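Local structure of putative beta-glucosidase (Bifidobacterium adolescentis, 5WAB) at residues Lys633-Val639 / Gly665-Leu670. The protein hydrolyses beta-glucosidic linkages as a glycoside hydrolase of family 3, and may also release terminal alpha-L-arabinopyranosyl units from ginsenoside Rb2. Sequence-based numbering, arbitrary orientation.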
ATOM      1  N   LYS A 633      -5.903   3.174  28.678  1.00 41.32           N
ATOM      2  CA  LYS A 633      -6.468   3.671  29.923  1.00 40.19           C
ATOM      3  C   LYS A 633      -7.638   4.609  29.652  1.00 38.20           C
ATOM      4  O   LYS A 633      -8.676   4.521  30.317  1.00 38.95           O
ATOM      5  CB  LYS A 633      -5.372   4.373  30.724  1.00 41.54           C
ATOM      6  CG  LYS A 633      -5.775   4.872  32.091  1.00 43.17           C
ATOM      7  CD  LYS A 633      -4.596   5.560  32.762  1.00 43.40           C
ATOM      8  CE  LYS A 633      -3.339   4.706  32.685  1.00 43.46           C
ATOM      9  NZ  LYS A 633      -3.471   3.416  33.422  1.00 45.05           N
ATOM     10  N   PHE A 634      -7.502   5.490  28.654  1.00 35.53           N
ATOM     11  CA  PHE A 634      -8.597   6.376  28.279  1.00 34.18           C
ATOM     12  C   PHE A 634      -9.573   5.727  27.318  1.00 34.30           C
ATOM     13  O   PHE A 634     -10.676   6.252  27.141  1.00 35.58           O
ATOM     14  CB  PHE A 634      -8.090   7.659  27.612  1.00 31.40           C
ATOM     15  CG  PHE A 634      -7.346   8.578  28.529  1.00 30.24           C
ATOM     16  CD1 PHE A 634      -7.985   9.174  29.601  1.00 30.12           C
ATOM     17  CD2 PHE A 634      -6.022   8.907  28.276  1.00 28.56           C
ATOM     18  CE1 PHE A 634      -7.302  10.042  30.435  1.00 30.54           C
ATOM     19  CE2 PHE A 634      -5.337   9.777  29.107  1.00 28.09           C
ATOM     20  CZ  PHE A 634      -5.976  10.343  30.186  1.00 28.52           C
ATOM     21  N   ASN A 635      -9.181   4.630  26.672  1.00 34.41           N
ATOM     22  CA  ASN A 635      -9.982   4.019  25.613  1.00 35.17           C
ATOM     23  C   ASN A 635     -10.261   5.035  24.506  1.00 33.19           C
ATOM     24  O   ASN A 635     -11.368   5.112  23.969  1.00 33.24           O
ATOM     25  CB  ASN A 635     -11.285   3.442  26.175  1.00 36.57           C
ATOM     26  CG  ASN A 635     -11.966   2.486  25.217  1.00 37.66           C
ATOM     27  OD1 ASN A 635     -11.308   1.815  24.415  1.00 36.88           O
ATOM     28  ND2 ASN A 635     -13.294   2.424  25.289  1.00 39.12           N
ATOM     29  N   ASP A 636      -9.243   5.821  24.161  1.00 30.38           N
ATOM     30  CA  ASP A 636      -9.411   6.928  23.231  1.00 29.96           C
ATOM     31  C   ASP A 636      -8.037   7.493  22.902  1.00 25.97           C
ATOM     32  O   ASP A 636      -7.048   7.206  23.581  1.00 20.01           O
ATOM     33  CB  ASP A 636     -10.325   8.016  23.817  1.00 32.72           C
ATOM     34  CG  ASP A 636     -10.899   8.944  22.757  1.00 33.34           C
ATOM     35  OD1 ASP A 636     -10.561   8.779  21.564  1.00 32.40           O
ATOM     36  OD2 ASP A 636     -11.715   9.825  23.120  1.00 33.81           O
ATOM     37  N   TRP A 637      -7.988   8.290  21.842  1.00 24.59           N
ATOM     38  CA  TRP A 637      -6.769   9.015  21.523  1.00 23.81           C
ATOM     39  C   TRP A 637      -6.452  10.016  22.630  1.00 23.91           C
ATOM     40  O   TRP A 637      -7.345  10.520  23.315  1.00 20.68           O
ATOM     41  CB  TRP A 637      -6.916   9.721  20.174  1.00 23.54           C
ATOM     42  CG  TRP A 637      -7.122   8.748  19.054  1.00 24.42           C
ATOM     43  CD1 TRP A 637      -8.302   8.428  18.447  1.00 24.74           C
ATOM     44  CD2 TRP A 637      -6.117   7.932  18.433  1.00 23.57           C
ATOM     45  NE1 TRP A 637      -8.091   7.481  17.473  1.00 24.43           N
ATOM     46  CE2 TRP A 637      -6.761   7.155  17.448  1.00 23.41           C
ATOM     47  CE3 TRP A 637      -4.735   7.790  18.610  1.00 23.18           C
ATOM     48  CZ2 TRP A 637      -6.068   6.245  16.641  1.00 23.38           C
ATOM     49  CZ3 TRP A 637      -4.047   6.887  17.805  1.00 23.20           C
ATOM     50  CH2 TRP A 637      -4.716   6.129  16.831  1.00 22.97           C
ATOM     51  N   HIS A 638      -5.161  10.280  22.826  1.00 19.24           N
ATOM     52  CA  HIS A 638      -4.720  11.167  23.896  1.00 19.72           C
ATOM     53  C   HIS A 638      -3.516  11.968  23.427  1.00 20.23           C
ATOM     54  O   HIS A 638      -2.507  11.391  23.015  1.00 18.50           O
ATOM     55  CB  HIS A 638      -4.377  10.380  25.167  1.00 20.00           C
ATOM     56  CG  HIS A 638      -3.965  11.246  26.320  1.00 28.49           C
ATOM     57  ND1 HIS A 638      -2.786  11.061  27.011  1.00 26.01           N
ATOM     58  CD2 HIS A 638      -4.568  12.318  26.889  1.00 21.51           C
ATOM     59  CE1 HIS A 638      -2.687  11.971  27.963  1.00 25.40           C
ATOM     60  NE2 HIS A 638      -3.753  12.749  27.908  1.00 21.91           N
ATOM     61  N   VAL A 639      -3.626  13.294  23.495  1.00 20.92           N
ATOM     62  CA  VAL A 639      -2.497  14.194  23.295  1.00 21.29           C
ATOM     63  C   VAL A 639      -1.986  14.572  24.676  1.00 23.23           C
ATOM     64  O   VAL A 639      -2.710  15.178  25.475  1.00 22.45           O
ATOM     65  CB  VAL A 639      -2.881  15.439  22.479  1.00 20.08           C
ATOM     66  CG1 VAL A 639      -1.684  16.350  22.329  1.00 19.69           C
ATOM     67  CG2 VAL A 639      -3.376  15.044  21.104  1.00 19.35           C
ATOM     68  N   GLY A 665      -1.871  19.451  25.881  1.00 32.67           N
ATOM     69  CA  GLY A 665      -2.620  18.262  26.273  1.00 33.80           C
ATOM     70  C   GLY A 665      -4.114  18.449  26.094  1.00 33.58           C
ATOM     71  O   GLY A 665      -4.649  19.557  26.159  1.00 32.62           O
ATOM     72  N   ASP A 666      -4.810  17.334  25.880  1.00 34.28           N
ATOM     73  CA  ASP A 666      -6.235  17.385  25.554  1.00 34.58           C
ATOM     74  C   ASP A 666      -7.141  17.445  26.773  1.00 36.00           C
ATOM     75  O   ASP A 666      -8.361  17.450  26.609  1.00 36.88           O
ATOM     76  CB  ASP A 666      -6.627  16.197  24.666  1.00 33.92           C
ATOM     77  CG  ASP A 666      -6.283  14.862  25.282  1.00 35.64           C
ATOM     78  OD1 ASP A 666      -6.162  14.775  26.521  1.00 37.77           O
ATOM     79  OD2 ASP A 666      -6.146  13.886  24.523  1.00 35.82           O
ATOM     80  N   GLY A 667      -6.580  17.458  27.979  1.00 37.41           N
ATOM     81  CA  GLY A 667      -7.377  17.648  29.170  1.00 38.47           C
ATOM     82  C   GLY A 667      -8.177  16.455  29.644  1.00 40.40           C
ATOM     83  O   GLY A 667      -8.935  16.598  30.609  1.00 41.58           O
ATOM     84  N   LYS A 668      -8.033  15.286  29.021  1.00 41.71           N
ATOM     85  CA  LYS A 668      -8.792  14.115  29.450  1.00 44.21           C
ATOM     86  C   LYS A 668      -8.396  13.702  30.863  1.00 49.07           C
ATOM     87  O   LYS A 668      -7.215  13.514  31.164  1.00 49.55           O
ATOM     88  CB  LYS A 668      -8.599  12.949  28.478  1.00 42.02           C
ATOM     89  CG  LYS A 668      -9.214  13.164  27.098  1.00 39.83           C
ATOM     90  CD  LYS A 668      -9.072  11.916  26.236  1.00 39.40           C
ATOM     91  CE  LYS A 668      -9.605  12.149  24.827  1.00 37.77           C
ATOM     92  NZ  LYS A 668      -8.753  13.061  24.019  1.00 35.59           N
ATOM     93  N   ALA A 669      -9.401  13.536  31.720  1.00 53.51           N
ATOM     94  CA  ALA A 669      -9.209  13.173  33.115  1.00 57.64           C
ATOM     95  C   ALA A 669      -9.681  11.749  33.377  1.00 61.66           C
ATOM     96  O   ALA A 669     -10.448  11.161  32.608  1.00 61.75           O
ATOM     97  CB  ALA A 669      -9.951  14.146  34.040  1.00 58.62           C
ATOM     98  N   LEU A 670      -9.215  11.207  34.496  1.00 65.09           N
ATOM     99  CA  LEU A 670      -9.433   9.837  34.904  1.00 68.00           C
ATOM    100  C   LEU A 670     -10.120   9.791  36.257  1.00 70.94           C
ATOM    101  O   LEU A 670      -9.824  10.625  37.121  1.00 71.98           O
ATOM    102  CB  LEU A 670      -8.083   9.112  35.039  1.00 68.39           C
ATOM    103  CG  LEU A 670      -7.174   8.820  33.847  1.00 67.22           C
ATOM    104  CD1 LEU A 670      -5.818   8.429  34.385  1.00 67.44           C
ATOM    105  CD2 LEU A 670      -7.746   7.708  32.993  1.00 67.02           C
TER
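Side chains, not a paired strand, meet two backbone groups of 636-639: the salt-bridged D666 and K668 from a loop bind the amide of V639 and the carbonyl of W637. The D666 carboxylate accepts the amide of V639 (N to OD2, 2.8 Å), while the ammonium of K668 donates to the carbonyl of W637 (NZ to O, 3.0 Å). OD2 of D666 also holds NZ of K668 at 2.8 Å, so the two strand groups and the ion pair form one polar network. The one backbone-to-backbone hydrogen bond between the segments is at V639, where D666 N donates to V639 O (3.0 Å) and G665 CA makes a CA-H...O contact with the same oxygen (3.2 Å). An Asx turn, D666 OD1 accepting from K668 N at 3.2 Å, shapes the loop, and G667 follows the aspartate with a positive phi, which favours glycine. The edge of the H638 ring abuts that carboxylate, with CD2 3.0 Å from D666 OD1.

Beyond the network the contact becomes largely apolar. K668 CB sits over one face of the F634 ring in a CH-pi contact, 4.1 Å from its centroid, and L670 CD2 packs on F634 CE1 at 3.5 Å. The aliphatic part of K633 extends this patch, its CD lying 3.5 Å from L670 CD1.

N635 and D636, both opposite S631, form a G1 beta bulge in the hairpin of strands 628-631 and 636-639, where H638 pairs with Y629. This surface contact joins the hairpin, within the fibronectin type III-like region, to the loop between strand 654-663 and helix 678-682.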